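Local atomic coordinates of ribulose bisphosphate carboxylase (Hyperthermus butylicus DSM 5456, PDB entry 6HUN), a protein that probably catalyses the addition of carbon dioxide and water to ribulose 1,5-bisphosphate, giving two molecules of 3-phosphoglycerate, within an archaeal AMP degradation pathway. Residues 110-115 and 146-150; 138-142 and 317-321; 328-332 and 344-348; 350-356 and 367-373. One frame throughout, in Å; residues are numbered along the deposited sequence.

Interaction 1. Residues 110-115 and 146-150; sequences FEEGSI and YLETF
The hydroxyl OG1 of Thr149 is gripped twice: it accepts from the backbone N-H of Gly113, N to OG1 2.8 Å, and donates to O of Tyr146 at 2.8 Å. It thereby ties together two beta turns, a type II turn from Glu111 to Ser114 and a type I turn from Leu147 to Phe150. With OG1 set between the backbone N and the carbonyl carbon (chi1 68°), one small side chain serves both partners. A valine here would probably leave the Gly113 N-H without its acceptor and the first turn less firmly held. Glycine suits position 113 because phi is positive and a CB would run into O of Thr149; its bare CA lies over the face of the Phe150 ring, 3.9 Å from the centroid. Ile115 adds its tip to the same ring, CD1 to CE1 of Phe150 at 3.4 Å, while CB of Phe110 packs on CE1 of Tyr146 at 3.5 Å. Glu111 forms a salt bridge with Arg254 of the second subunit. One water donates to O of Glu111 and to O of Ser114, and the tyrosine suits its place because its OH holds that water, donating to it at 2.6 Å.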
loop_
_atom_site.group_PDB
_atom_site.type_symbol
_atom_site.label_atom_id
_atom_site.label_comp_id
_atom_site.label_asym_id
_atom_site.label_seq_id
_atom_site.Cartn_x
_atom_site.Cartn_y
_atom_site.Cartn_z
ATOM N N PHE A 110 0.291 17.792 -9.538
ATOM C CA PHE A 110 -0.205 16.412 -9.627
ATOM C C PHE A 110 -0.354 15.976 -11.087
ATOM O O PHE A 110 -0.794 16.759 -11.933
ATOM C CB PHE A 110 -1.539 16.303 -8.854
ATOM C CG PHE A 110 -1.414 16.796 -7.415
ATOM C CD1 PHE A 110 -0.774 16.009 -6.453
ATOM C CD2 PHE A 110 -1.914 18.043 -7.030
ATOM C CE1 PHE A 110 -0.645 16.451 -5.138
ATOM C CE2 PHE A 110 -1.781 18.507 -5.742
ATOM C CZ PHE A 110 -1.174 17.713 -4.775
ATOM N N GLU A 111 0.023 14.731 -11.394
ATOM C CA GLU A 111 -0.248 14.202 -12.721
ATOM C C GLU A 111 -1.730 13.857 -12.838
ATOM O O GLU A 111 -2.325 13.258 -11.924
ATOM C CB GLU A 111 0.585 12.966 -13.022
ATOM C CG GLU A 111 0.345 12.503 -14.479
ATOM C CD GLU A 111 1.105 11.229 -14.875
ATOM O OE1 GLU A 111 2.153 10.933 -14.291
ATOM O OE2 GLU A 111 0.662 10.553 -15.844
ATOM N N GLU A 112 -2.323 14.195 -13.985
ATOM C CA GLU A 112 -3.747 13.948 -14.171
ATOM C C GLU A 112 -4.075 12.480 -14.006
ATOM O O GLU A 112 -3.453 11.626 -14.637
ATOM C CB GLU A 112 -4.158 14.334 -15.614
ATOM C CG GLU A 112 -4.008 15.737 -15.956
ATOM C CD GLU A 112 -2.617 16.134 -16.539
ATOM O OE1 GLU A 112 -2.650 17.004 -17.455
ATOM O OE2 GLU A 112 -1.526 15.659 -16.058
ATOM N N GLY A 113 -5.179 12.201 -13.300
ATOM C CA GLY A 113 -5.698 10.846 -13.210
ATOM C C GLY A 113 -4.811 9.816 -12.528
ATOM O O GLY A 113 -5.026 8.618 -12.733
ATOM N N SER A 114 -3.783 10.218 -11.767
ATOM C CA SER A 114 -2.824 9.232 -11.217
ATOM C C SER A 114 -2.929 9.168 -9.697
ATOM O O SER A 114 -2.346 10.011 -9.013
ATOM C CB SER A 114 -1.394 9.587 -11.615
ATOM O OG SER A 114 -0.454 8.686 -10.979
ATOM N N ILE A 115 -3.539 8.122 -9.113
ATOM C CA ILE A 115 -3.496 7.980 -7.657
ATOM C C ILE A 115 -2.069 7.748 -7.175
ATOM O O ILE A 115 -1.695 8.293 -6.115
ATOM C CB ILE A 115 -4.467 6.881 -7.198
ATOM C CG1 ILE A 115 -5.902 7.193 -7.634
ATOM C CG2 ILE A 115 -4.360 6.707 -5.675
ATOM C CD1 ILE A 115 -6.545 8.314 -6.831
ATOM N N TYR A 146 -9.151 18.874 -11.032
ATOM C CA TYR A 146 -8.342 17.709 -10.770
ATOM C C TYR A 146 -9.217 16.476 -10.557
ATOM O O TYR A 146 -8.901 15.391 -11.072
ATOM C CB TYR A 146 -7.483 18.020 -9.559
ATOM C CG TYR A 146 -6.507 16.904 -9.164
ATOM C CD1 TYR A 146 -5.658 16.300 -10.090
ATOM C CD2 TYR A 146 -6.463 16.480 -7.866
ATOM C CE1 TYR A 146 -4.754 15.271 -9.689
ATOM C CE2 TYR A 146 -5.580 15.460 -7.460
ATOM C CZ TYR A 146 -4.742 14.879 -8.356
ATOM O OH TYR A 146 -3.908 13.884 -7.868
ATOM N N LEU A 147 -10.321 16.642 -9.812
ATOM C CA LEU A 147 -11.206 15.517 -9.512
ATOM C C LEU A 147 -11.747 14.903 -10.798
ATOM O O LEU A 147 -11.811 13.682 -10.930
ATOM C CB LEU A 147 -12.340 15.970 -8.584
ATOM C CG LEU A 147 -13.329 14.911 -8.127
ATOM C CD1 LEU A 147 -12.579 13.855 -7.303
ATOM C CD2 LEU A 147 -14.439 15.473 -7.284
ATOM N N GLU A 148 -12.064 15.735 -11.800
ATOM C CA GLU A 148 -12.594 15.144 -13.020
ATOM C C GLU A 148 -11.558 14.424 -13.874
ATOM O O GLU A 148 -11.948 13.842 -14.887
ATOM C CB GLU A 148 -13.310 16.230 -13.858
ATOM C CG GLU A 148 -12.411 17.318 -14.438
ATOM C CD GLU A 148 -13.231 18.465 -15.101
ATOM O OE1 GLU A 148 -14.413 18.673 -14.723
ATOM O OE2 GLU A 148 -12.704 19.149 -16.014
ATOM N N THR A 149 -10.251 14.393 -13.536
ATOM C CA THR A 149 -9.354 13.541 -14.297
ATOM C C THR A 149 -9.445 12.070 -13.890
ATOM O O THR A 149 -8.773 11.215 -14.491
ATOM C CB THR A 149 -7.906 14.069 -14.166
ATOM O OG1 THR A 149 -7.390 13.906 -12.833
ATOM C CG2 THR A 149 -7.870 15.547 -14.527
ATOM N N PHE A 150 -10.249 11.753 -12.862
ATOM C CA PHE A 150 -10.442 10.408 -12.375
ATOM C C PHE A 150 -11.814 9.896 -12.829
ATOM O O PHE A 150 -12.741 10.698 -13.026
ATOM C CB PHE A 150 -10.364 10.396 -10.851
ATOM C CG PHE A 150 -9.017 10.781 -10.347
ATOM C CD1 PHE A 150 -8.046 9.782 -10.144
ATOM C CD2 PHE A 150 -8.713 12.095 -10.058
ATOM C CE1 PHE A 150 -6.750 10.106 -9.715
ATOM C CE2 PHE A 150 -7.394 12.440 -9.609
ATOM C CZ PHE A 150 -6.433 11.438 -9.417
HETATM O O HOH W 1 -2.078 12.796 -9.281
#

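Interaction 2. Residues 138-142 and 317-321; sequences EDVYF and KLARM
Lys317 sends its ammonium group from helix 312-322 to Asp139 and Val140 of strand 132-141. NZ donates to O of Val140 at 2.7 Å and, in a salt bridge, to OD1 of Asp139 at 3.2 Å, meeting that oxygen on its syn side but somewhat out of the carboxylate plane. From the same face of that plane the N-H of Val140 also reaches OD1 of Asp139, N to OD1 2.7 Å, so the aspartate is fixed by its own strand as well as by the lysine. A water bridges the pair, accepting from NZ at 2.6 Å and donating to OD2 of Asp139, and Gln368 OE1 takes a further bond from NZ. A buried ammonium is thus ringed by oxygens, and the nearby carboxylate would be expected to favour its charged state. Bending the lysine chain at chi3 (-99°) brings NZ round to the strand.

The apolar contacts gather on Phe142. Met321 lies over one face of its ring, with SD 3.8 Å and CE 4.0 Å from the centroid, a Met-aromatic contact; Val140 CG1 covers the opposite face. CD of Lys317 comes to the ring edge, and CD2 of Leu318 approaches CZ of Phe142 at 3.9 Å. The unbranched thioether can lie along the ring face, sulfur and methyl both above it.

The axes of strand 138-141 and of the helical segment 317-321 come within 11.0 Å, at 37°, a layer-like packing that seats the N-terminal sheet of the Rubisco large chain against a helix of its own alpha/beta barrel.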
loop_
_atom_site.group_PDB
_atom_site.type_symbol
_atom_site.label_atom_id
_atom_site.label_comp_id
_atom_site.label_asym_id
_atom_site.label_seq_id
_atom_site.Cartn_x
_atom_site.Cartn_y
_atom_site.Cartn_z
ATOM N N GLU A 138 -5.821 13.464 7.394
ATOM C CA GLU A 138 -7.219 13.293 7.776
ATOM C C GLU A 138 -8.174 13.371 6.567
ATOM O O GLU A 138 -9.159 12.611 6.485
ATOM C CB GLU A 138 -7.611 14.372 8.801
ATOM C CG GLU A 138 -6.758 14.442 10.065
ATOM C CD GLU A 138 -7.072 13.325 11.082
ATOM O OE1 GLU A 138 -7.674 12.286 10.751
ATOM O OE2 GLU A 138 -6.624 13.451 12.244
ATOM N N ASP A 139 -7.906 14.291 5.642
ATOM C CA ASP A 139 -8.774 14.478 4.504
ATOM C C ASP A 139 -8.031 15.314 3.471
ATOM O O ASP A 139 -7.096 16.044 3.796
ATOM C CB ASP A 139 -10.071 15.214 4.929
ATOM C CG ASP A 139 -11.195 15.071 3.888
ATOM O OD1 ASP A 139 -10.986 14.344 2.872
ATOM O OD2 ASP A 139 -12.298 15.623 4.150
ATOM N N VAL A 140 -8.531 15.273 2.242
ATOM C CA VAL A 140 -7.952 16.069 1.150
ATOM C C VAL A 140 -9.120 16.500 0.318
ATOM O O VAL A 140 -9.962 15.664 -0.024
ATOM C CB VAL A 140 -6.940 15.270 0.294
ATOM C CG1 VAL A 140 -6.427 16.142 -0.866
ATOM C CG2 VAL A 140 -5.730 14.867 1.149
ATOM N N TYR A 141 -9.159 17.810 0.022
ATOM C CA TYR A 141 -10.162 18.397 -0.844
ATOM C C TYR A 141 -9.584 18.399 -2.242
ATOM O O TYR A 141 -8.462 18.901 -2.452
ATOM C CB TYR A 141 -10.460 19.825 -0.419
ATOM C CG TYR A 141 -11.046 20.643 -1.580
ATOM C CD1 TYR A 141 -12.365 20.470 -1.939
ATOM C CD2 TYR A 141 -10.268 21.519 -2.316
ATOM C CE1 TYR A 141 -12.959 21.217 -2.999
ATOM C CE2 TYR A 141 -10.843 22.285 -3.426
ATOM C CZ TYR A 141 -12.186 22.091 -3.732
ATOM O OH TYR A 141 -12.809 22.769 -4.762
ATOM N N PHE A 142 -10.340 17.835 -3.183
ATOM C CA PHE A 142 -9.941 17.775 -4.580
ATOM C C PHE A 142 -10.762 18.791 -5.362
ATOM O O PHE A 142 -11.995 18.690 -5.346
ATOM C CB PHE A 142 -10.145 16.381 -5.151
ATOM C CG PHE A 142 -9.269 15.361 -4.494
ATOM C CD1 PHE A 142 -7.922 15.338 -4.788
ATOM C CD2 PHE A 142 -9.758 14.532 -3.539
ATOM C CE1 PHE A 142 -7.076 14.415 -4.156
ATOM C CE2 PHE A 142 -8.917 13.573 -2.924
ATOM C CZ PHE A 142 -7.594 13.548 -3.229
ATOM N N LYS A 317 -12.497 7.869 0.116
ATOM C CA LYS A 317 -12.607 8.886 -0.932
ATOM C C LYS A 317 -11.701 8.570 -2.126
ATOM O O LYS A 317 -12.123 8.672 -3.292
ATOM C CB LYS A 317 -12.257 10.237 -0.294
ATOM C CG LYS A 317 -12.050 11.331 -1.258
ATOM C CD LYS A 317 -11.671 12.585 -0.486
ATOM C CE LYS A 317 -12.843 13.450 -0.313
ATOM N NZ LYS A 317 -12.504 14.842 0.105
ATOM N N LEU A 318 -10.481 8.107 -1.870
ATOM C CA LEU A 318 -9.593 7.772 -3.000
ATOM C C LEU A 318 -10.122 6.543 -3.745
ATOM O O LEU A 318 -9.984 6.445 -4.954
ATOM C CB LEU A 318 -8.168 7.504 -2.486
ATOM C CG LEU A 318 -7.450 8.731 -1.853
ATOM C CD1 LEU A 318 -6.145 8.250 -1.149
ATOM C CD2 LEU A 318 -7.067 9.687 -2.909
ATOM N N ALA A 319 -10.674 5.566 -3.012
ATOM C CA ALA A 319 -11.275 4.395 -3.669
ATOM C C ALA A 319 -12.436 4.780 -4.599
ATOM O O ALA A 319 -12.565 4.257 -5.717
ATOM C CB ALA A 319 -11.762 3.429 -2.589
ATOM N N ARG A 320 -13.238 5.757 -4.188
ATOM C CA ARG A 320 -14.330 6.212 -5.026
ATOM C C ARG A 320 -13.801 6.939 -6.262
ATOM O O ARG A 320 -14.284 6.730 -7.376
ATOM C CB ARG A 320 -15.219 7.133 -4.200
ATOM C CG ARG A 320 -16.339 7.750 -5.075
ATOM C CD ARG A 320 -17.367 8.499 -4.139
ATOM N NE ARG A 320 -18.448 9.118 -4.953
ATOM C CZ ARG A 320 -19.384 9.943 -4.475
ATOM N NH1 ARG A 320 -19.372 10.279 -3.190
ATOM N NH2 ARG A 320 -20.312 10.467 -5.294
ATOM N N MET A 321 -12.786 7.782 -6.082
ATOM C CA MET A 321 -12.158 8.429 -7.249
ATOM C C MET A 321 -11.584 7.406 -8.228
ATOM O O MET A 321 -11.784 7.504 -9.451
ATOM C CB MET A 321 -11.040 9.347 -6.740
ATOM C CG MET A 321 -11.578 10.520 -5.975
ATOM S SD MET A 321 -10.256 11.370 -5.058
ATOM C CE MET A 321 -9.320 11.677 -6.535
HETATM O O HOH W 2 -14.033 15.345 2.188
#

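Interaction 3. Residues 328-332 and 344-348; sequences HVGTP and VLEHT
Val329 and His347, with CA atoms 5.8 Å apart, mark where the chain leaving barrel strand 326-328 passes the flank of helix 339-352; CA of Pro332 and CA of Val344 are the other close pair, at 6.1 Å. Between them Gly330 takes a backbone shape (phi 80°, psi 171°) that would jam any CB against the preceding carbonyl, which is why glycine fits.

His347 makes the polar link. Its first torsion swings the ring beside the backbone N and so brings ND1 to O of Val329, which lies in the ring plane and accepts at 2.8 Å along a nearly straight bond (172°). CB of the histidine also packs on CB of Val329, at 3.7 Å. Thr348 turns OG1 back to O of Leu345 in the preceding turn of the helix, which satisfies its hydroxyl and leaves the methyl CG2 to meet CG2 of Val329 at 3.9 Å. Branched Val344 fills the next step: CG1 touches CB of Pro332 at 3.9 Å and approaches O of Gly330, a buried carbonyl with no hydrogen-bond partner in the model. On the loop itself, Gly330 N donates to ND1 of His328 at 2.9 Å, steadying a ring predicted to bind substrate, whose NE2 bonds to Ser381.

Strand, loop and helix form one beta-alpha unit of the TIM barrel, and the loop is loop 6 of Rubisco, which carries the predicted transition-state stabiliser Lys336; its unmodelled residues 333-336 are consistent with a mobile flap.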
loop_
_atom_site.group_PDB
_atom_site.type_symbol
_atom_site.label_atom_id
_atom_site.label_comp_id
_atom_site.label_asym_id
_atom_site.label_seq_id
_atom_site.Cartn_x
_atom_site.Cartn_y
_atom_site.Cartn_z
ATOM N N HIS A 328 -16.029 -1.203 1.763
ATOM C CA HIS A 328 -16.438 -1.430 3.144
ATOM C C HIS A 328 -16.112 -0.168 3.951
ATOM O O HIS A 328 -15.001 0.363 3.848
ATOM C CB HIS A 328 -15.676 -2.646 3.686
ATOM C CG HIS A 328 -16.251 -3.238 4.922
ATOM N ND1 HIS A 328 -16.312 -2.558 6.115
ATOM C CD2 HIS A 328 -16.776 -4.464 5.157
ATOM C CE1 HIS A 328 -16.869 -3.327 7.038
ATOM N NE2 HIS A 328 -17.153 -4.493 6.484
ATOM N N VAL A 329 -17.064 0.285 4.747
ATOM C CA VAL A 329 -16.948 1.511 5.524
ATOM C C VAL A 329 -16.714 1.242 6.997
ATOM O O VAL A 329 -16.713 2.199 7.811
ATOM C CB VAL A 329 -18.209 2.394 5.370
ATOM C CG1 VAL A 329 -18.280 2.935 3.980
ATOM C CG2 VAL A 329 -19.477 1.632 5.680
ATOM N N GLY A 330 -16.568 -0.009 7.387
ATOM C CA GLY A 330 -16.398 -0.269 8.804
ATOM C C GLY A 330 -17.711 -0.245 9.556
ATOM O O GLY A 330 -18.753 0.159 9.048
ATOM N N THR A 331 -17.636 -0.675 10.848
ATOM C CA THR A 331 -18.761 -1.309 11.524
ATOM C C THR A 331 -19.502 -0.354 12.469
ATOM O O THR A 331 -18.867 0.249 13.358
ATOM C CB THR A 331 -18.229 -2.514 12.287
ATOM O OG1 THR A 331 -17.107 -2.088 13.073
ATOM C CG2 THR A 331 -17.727 -3.564 11.292
ATOM N N PRO A 332 -20.848 -0.214 12.335
ATOM C CA PRO A 332 -21.720 0.725 13.073
ATOM C C PRO A 332 -22.447 0.130 14.280
ATOM O O PRO A 332 -23.195 0.844 14.963
ATOM C CB PRO A 332 -22.749 1.129 12.016
ATOM C CG PRO A 332 -22.915 -0.141 11.198
ATOM C CD PRO A 332 -21.569 -0.863 11.218
ATOM N N VAL A 344 -18.286 6.074 11.124
ATOM C CA VAL A 344 -18.831 5.185 10.100
ATOM C C VAL A 344 -19.882 5.921 9.288
ATOM O O VAL A 344 -20.005 5.710 8.059
ATOM C CB VAL A 344 -19.405 3.896 10.722
ATOM C CG1 VAL A 344 -20.248 3.093 9.684
ATOM C CG2 VAL A 344 -18.260 3.050 11.259
ATOM N N LEU A 345 -20.652 6.799 9.954
ATOM C CA LEU A 345 -21.679 7.562 9.237
ATOM C C LEU A 345 -21.045 8.588 8.302
ATOM O O LEU A 345 -21.555 8.825 7.204
ATOM C CB LEU A 345 -22.668 8.247 10.200
ATOM C CG LEU A 345 -23.911 7.448 10.605
ATOM C CD1 LEU A 345 -23.549 5.980 10.870
ATOM C CD2 LEU A 345 -24.560 8.054 11.848
ATOM N N GLU A 346 -19.914 9.195 8.700
ATOM C CA GLU A 346 -19.203 10.089 7.785
ATOM C C GLU A 346 -18.621 9.331 6.595
ATOM O O GLU A 346 -18.646 9.841 5.461
ATOM C CB GLU A 346 -18.110 10.873 8.560
ATOM C CG GLU A 346 -18.767 11.869 9.547
ATOM C CD GLU A 346 -19.845 12.811 8.901
ATOM O OE1 GLU A 346 -19.449 13.688 8.117
ATOM O OE2 GLU A 346 -21.093 12.705 9.159
ATOM N N HIS A 347 -18.094 8.114 6.822
ATOM C CA HIS A 347 -17.634 7.257 5.716
ATOM C C HIS A 347 -18.736 6.990 4.700
ATOM O O HIS A 347 -18.487 6.990 3.490
ATOM C CB HIS A 347 -17.183 5.895 6.190
ATOM C CG HIS A 347 -15.980 5.901 7.071
ATOM N ND1 HIS A 347 -15.554 4.766 7.727
ATOM C CD2 HIS A 347 -15.126 6.897 7.417
ATOM C CE1 HIS A 347 -14.478 5.066 8.440
ATOM N NE2 HIS A 347 -14.202 6.353 8.275
ATOM N N THR A 348 -19.922 6.618 5.178
ATOM C CA THR A 348 -21.015 6.370 4.222
ATOM C C THR A 348 -21.373 7.654 3.492
ATOM O O THR A 348 -21.611 7.639 2.277
ATOM C CB THR A 348 -22.288 5.818 4.922
ATOM O OG1 THR A 348 -22.926 6.866 5.653
ATOM C CG2 THR A 348 -21.950 4.636 5.844
#

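Interaction 4. Residues 350-356 and 367-373; sequences IVREQYY and EQPWSNI
Tyr355 with Pro369 and Tyr356 with Gln368 form the two pairs of a short antiparallel beta hairpin that follows helix 339-352. The Tyr356 and Gln368 pair is hydrogen-bonded both ways, Tyr356 N to Gln368 O and Gln368 N to Tyr356 O, each at 2.9 Å. A proline is tolerated at 369 because its pair is the non-hydrogen-bonded one, where no N-H across the strands is needed. Beyond it Trp370 N donates to O of Gln354 at 2.9 Å.

Tyr355 and Pro369 lie side by side, with Pro369 CB 3.8 Å from the ring centroid over one face of the tyrosine, a CH-pi contact. Glu367 CG comes to the ring edge, and Tyr355 OH donates a weak hydrogen bond to OE2 of Glu367 at 3.3 Å. Replacing this tyrosine by a serine is likely to uncover the proline ring and leave the Glu367 carboxylate without that bond.

Chi1 of Trp370 (-75°) sets the indole beside its own backbone N, toward the end of helix 339-352, where its edge meets CD1 of Ile350 at 3.6 Å from NE1. CG of Gln368 covers one indole face, while OE1 of Gln368 accepts from Lys317 NZ and Phe142 N. Arg320 of helix 312-322 makes a cation-pi contact with Trp370 and bonds to O of Ile350 and Glu353, so the hairpin and the end of helix 339-352 are clasped by helix 312-322, with Leu147 of helix 144-147 packed against the indole.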
loop_
_atom_site.group_PDB
_atom_site.type_symbol
_atom_site.label_atom_id
_atom_site.label_comp_id
_atom_site.label_asym_id
_atom_site.label_seq_id
_atom_site.Cartn_x
_atom_site.Cartn_y
_atom_site.Cartn_z
ATOM N N ILE A 350 -19.393 10.192 2.720
ATOM C CA ILE A 350 -18.419 10.620 1.709
ATOM C C ILE A 350 -18.431 9.705 0.465
ATOM O O ILE A 350 -18.114 10.161 -0.634
ATOM C CB ILE A 350 -17.003 10.734 2.311
ATOM C CG1 ILE A 350 -16.066 11.516 1.332
ATOM C CG2 ILE A 350 -16.352 9.319 2.637
ATOM C CD1 ILE A 350 -16.532 12.997 1.110
ATOM N N VAL A 351 -18.799 8.429 0.585
ATOM C CA VAL A 351 -18.829 7.576 -0.602
ATOM C C VAL A 351 -20.167 7.622 -1.338
ATOM O O VAL A 351 -20.210 7.275 -2.538
ATOM C CB VAL A 351 -18.446 6.105 -0.284
ATOM C CG1 VAL A 351 -17.074 6.042 0.448
ATOM C CG2 VAL A 351 -19.512 5.410 0.576
ATOM N N ARG A 352 -21.276 8.062 -0.680
ATOM C CA ARG A 352 -22.567 8.031 -1.366
ATOM C C ARG A 352 -23.023 9.392 -1.855
ATOM O O ARG A 352 -23.850 9.449 -2.766
ATOM C CB ARG A 352 -23.683 7.495 -0.458
ATOM C CG ARG A 352 -23.493 6.053 -0.111
ATOM C CD ARG A 352 -24.906 5.560 0.335
ATOM N NE ARG A 352 -25.400 6.256 1.531
ATOM C CZ ARG A 352 -26.008 5.632 2.546
ATOM N NH1 ARG A 352 -26.121 4.318 2.523
ATOM N NH2 ARG A 352 -26.448 6.294 3.609
ATOM N N GLU A 353 -22.639 10.475 -1.196
ATOM C CA GLU A 353 -23.251 11.770 -1.492
ATOM C C GLU A 353 -22.708 12.428 -2.752
ATOM O O GLU A 353 -21.580 12.187 -3.190
ATOM C CB GLU A 353 -23.071 12.694 -0.315
ATOM C CG GLU A 353 -23.999 12.253 0.797
ATOM C CD GLU A 353 -24.007 13.211 1.943
ATOM O OE1 GLU A 353 -23.030 13.981 2.091
ATOM O OE2 GLU A 353 -24.964 13.164 2.723
ATOM N N GLN A 354 -23.551 13.274 -3.361
ATOM C CA GLN A 354 -23.053 14.054 -4.485
ATOM C C GLN A 354 -22.349 15.326 -4.043
ATOM O O GLN A 354 -21.565 15.892 -4.818
ATOM C CB GLN A 354 -24.203 14.410 -5.457
ATOM C CG GLN A 354 -24.419 13.323 -6.522
ATOM C CD GLN A 354 -23.120 12.554 -6.900
ATOM O OE1 GLN A 354 -22.994 11.364 -6.570
ATOM N NE2 GLN A 354 -22.195 13.204 -7.635
ATOM N N TYR A 355 -22.618 15.780 -2.824
ATOM C CA TYR A 355 -22.031 16.999 -2.284
ATOM C C TYR A 355 -21.867 16.768 -0.785
ATOM O O TYR A 355 -22.822 16.896 -0.027
ATOM C CB TYR A 355 -22.882 18.226 -2.568
ATOM C CG TYR A 355 -22.061 19.495 -2.656
ATOM C CD1 TYR A 355 -21.142 19.825 -1.653
ATOM C CD2 TYR A 355 -22.184 20.363 -3.743
ATOM C CE1 TYR A 355 -20.369 20.983 -1.723
ATOM C CE2 TYR A 355 -21.427 21.534 -3.819
ATOM C CZ TYR A 355 -20.519 21.838 -2.808
ATOM O OH TYR A 355 -19.754 22.992 -2.881
ATOM N N TYR A 356 -20.655 16.438 -0.374
ATOM C CA TYR A 356 -20.375 16.218 1.033
ATOM C C TYR A 356 -20.073 17.535 1.734
ATOM O O TYR A 356 -19.208 18.289 1.289
ATOM C CB TYR A 356 -19.173 15.261 1.192
ATOM C CG TYR A 356 -18.761 15.113 2.657
ATOM C CD1 TYR A 356 -17.736 15.891 3.201
ATOM C CD2 TYR A 356 -19.396 14.191 3.497
ATOM C CE1 TYR A 356 -17.354 15.759 4.539
ATOM C CE2 TYR A 356 -19.048 14.062 4.832
ATOM C CZ TYR A 356 -17.999 14.826 5.341
ATOM O OH TYR A 356 -17.689 14.709 6.665
ATOM N N GLU A 367 -15.209 20.141 2.964
ATOM C CA GLU A 367 -16.335 20.084 2.035
ATOM C C GLU A 367 -15.833 19.496 0.715
ATOM O O GLU A 367 -14.691 19.746 0.330
ATOM C CB GLU A 367 -16.904 21.505 1.902
ATOM C CG GLU A 367 -17.524 21.841 0.607
ATOM C CD GLU A 367 -18.002 23.274 0.595
ATOM O OE1 GLU A 367 -18.597 23.735 1.605
ATOM O OE2 GLU A 367 -17.738 23.949 -0.421
ATOM N N GLN A 368 -16.672 18.667 0.020
ATOM C CA GLN A 368 -16.253 17.985 -1.211
ATOM C C GLN A 368 -17.442 17.787 -2.167
ATOM O O GLN A 368 -18.250 16.871 -1.962
ATOM C CB GLN A 368 -15.584 16.632 -0.916
ATOM C CG GLN A 368 -15.194 15.910 -2.212
ATOM C CD GLN A 368 -14.004 16.583 -2.887
ATOM O OE1 GLN A 368 -12.868 16.511 -2.375
ATOM N NE2 GLN A 368 -14.233 17.213 -4.008
ATOM N N PRO A 369 -17.552 18.584 -3.245
ATOM C CA PRO A 369 -18.487 18.218 -4.325
ATOM C C PRO A 369 -17.932 17.060 -5.143
ATOM O O PRO A 369 -16.721 16.872 -5.277
ATOM C CB PRO A 369 -18.604 19.503 -5.184
ATOM C CG PRO A 369 -17.576 20.497 -4.637
ATOM C CD PRO A 369 -16.683 19.710 -3.636
ATOM N N TRP A 370 -18.833 16.252 -5.678
ATOM C CA TRP A 370 -18.433 15.050 -6.406
ATOM C C TRP A 370 -18.940 15.107 -7.841
ATOM O O TRP A 370 -19.381 14.101 -8.406
ATOM C CB TRP A 370 -18.962 13.798 -5.703
ATOM C CG TRP A 370 -18.232 13.413 -4.474
ATOM C CD1 TRP A 370 -18.594 13.646 -3.193
ATOM C CD2 TRP A 370 -17.029 12.668 -4.432
ATOM N NE1 TRP A 370 -17.692 13.100 -2.319
ATOM C CE2 TRP A 370 -16.700 12.491 -3.060
ATOM C CE3 TRP A 370 -16.161 12.172 -5.419
ATOM C CZ2 TRP A 370 -15.567 11.822 -2.656
ATOM C CZ3 TRP A 370 -15.029 11.460 -4.982
ATOM C CH2 TRP A 370 -14.758 11.304 -3.629
ATOM N N SER A 371 -18.941 16.302 -8.424
ATOM C CA SER A 371 -19.432 16.441 -9.788
ATOM C C SER A 371 -18.787 15.401 -10.708
ATOM O O SER A 371 -17.562 15.218 -10.671
ATOM C CB SER A 371 -19.112 17.856 -10.261
ATOM O OG SER A 371 -20.085 18.288 -11.161
ATOM N N ASN A 372 -19.618 14.650 -11.448
ATOM C CA ASN A 372 -19.162 13.623 -12.395
ATOM C C ASN A 372 -18.523 12.376 -11.750
ATOM O O ASN A 372 -17.700 11.704 -12.379
ATOM C CB ASN A 372 -18.162 14.208 -13.397
ATOM C CG ASN A 372 -18.733 15.409 -14.107
ATOM O OD1 ASN A 372 -18.089 16.455 -14.205
ATOM N ND2 ASN A 372 -19.979 15.284 -14.544
ATOM N N ILE A 373 -18.785 12.068 -10.493
ATOM C CA ILE A 373 -18.234 10.855 -9.869
ATOM C C ILE A 373 -19.433 10.135 -9.233
ATOM O O ILE A 373 -20.046 10.675 -8.337
ATOM C CB ILE A 373 -17.166 11.175 -8.794
ATOM C CG1 ILE A 373 -15.996 12.052 -9.321
ATOM C CG2 ILE A 373 -16.661 9.867 -8.153
ATOM C CD1 ILE A 373 -15.032 11.376 -10.192
#

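In the fold
Interactions 1, 2 and 4 touch one another, and Leu147, from segment 146-150 of interaction 1, joins them, packing against Phe142 and Met321 of interaction 2 and against Pro369 of interaction 4. Interaction 2 is wholly buried and combines a charged pair with a sulfur-aromatic cluster. Interaction 1, mostly buried but reaching the second subunit, relies on turns, a hydroxyl and a water. Interaction 4 is only partly buried, its strand bonds supplemented by weak side-chain bonds at the rim. Interaction 3, also buried, lies nearest the predicted active site and rests on one straight histidine bond and small aliphatic groups. It shares helix 339-352 with interaction 4, and Glu346 OE1 joins the two by bonding to Tyr356 OH.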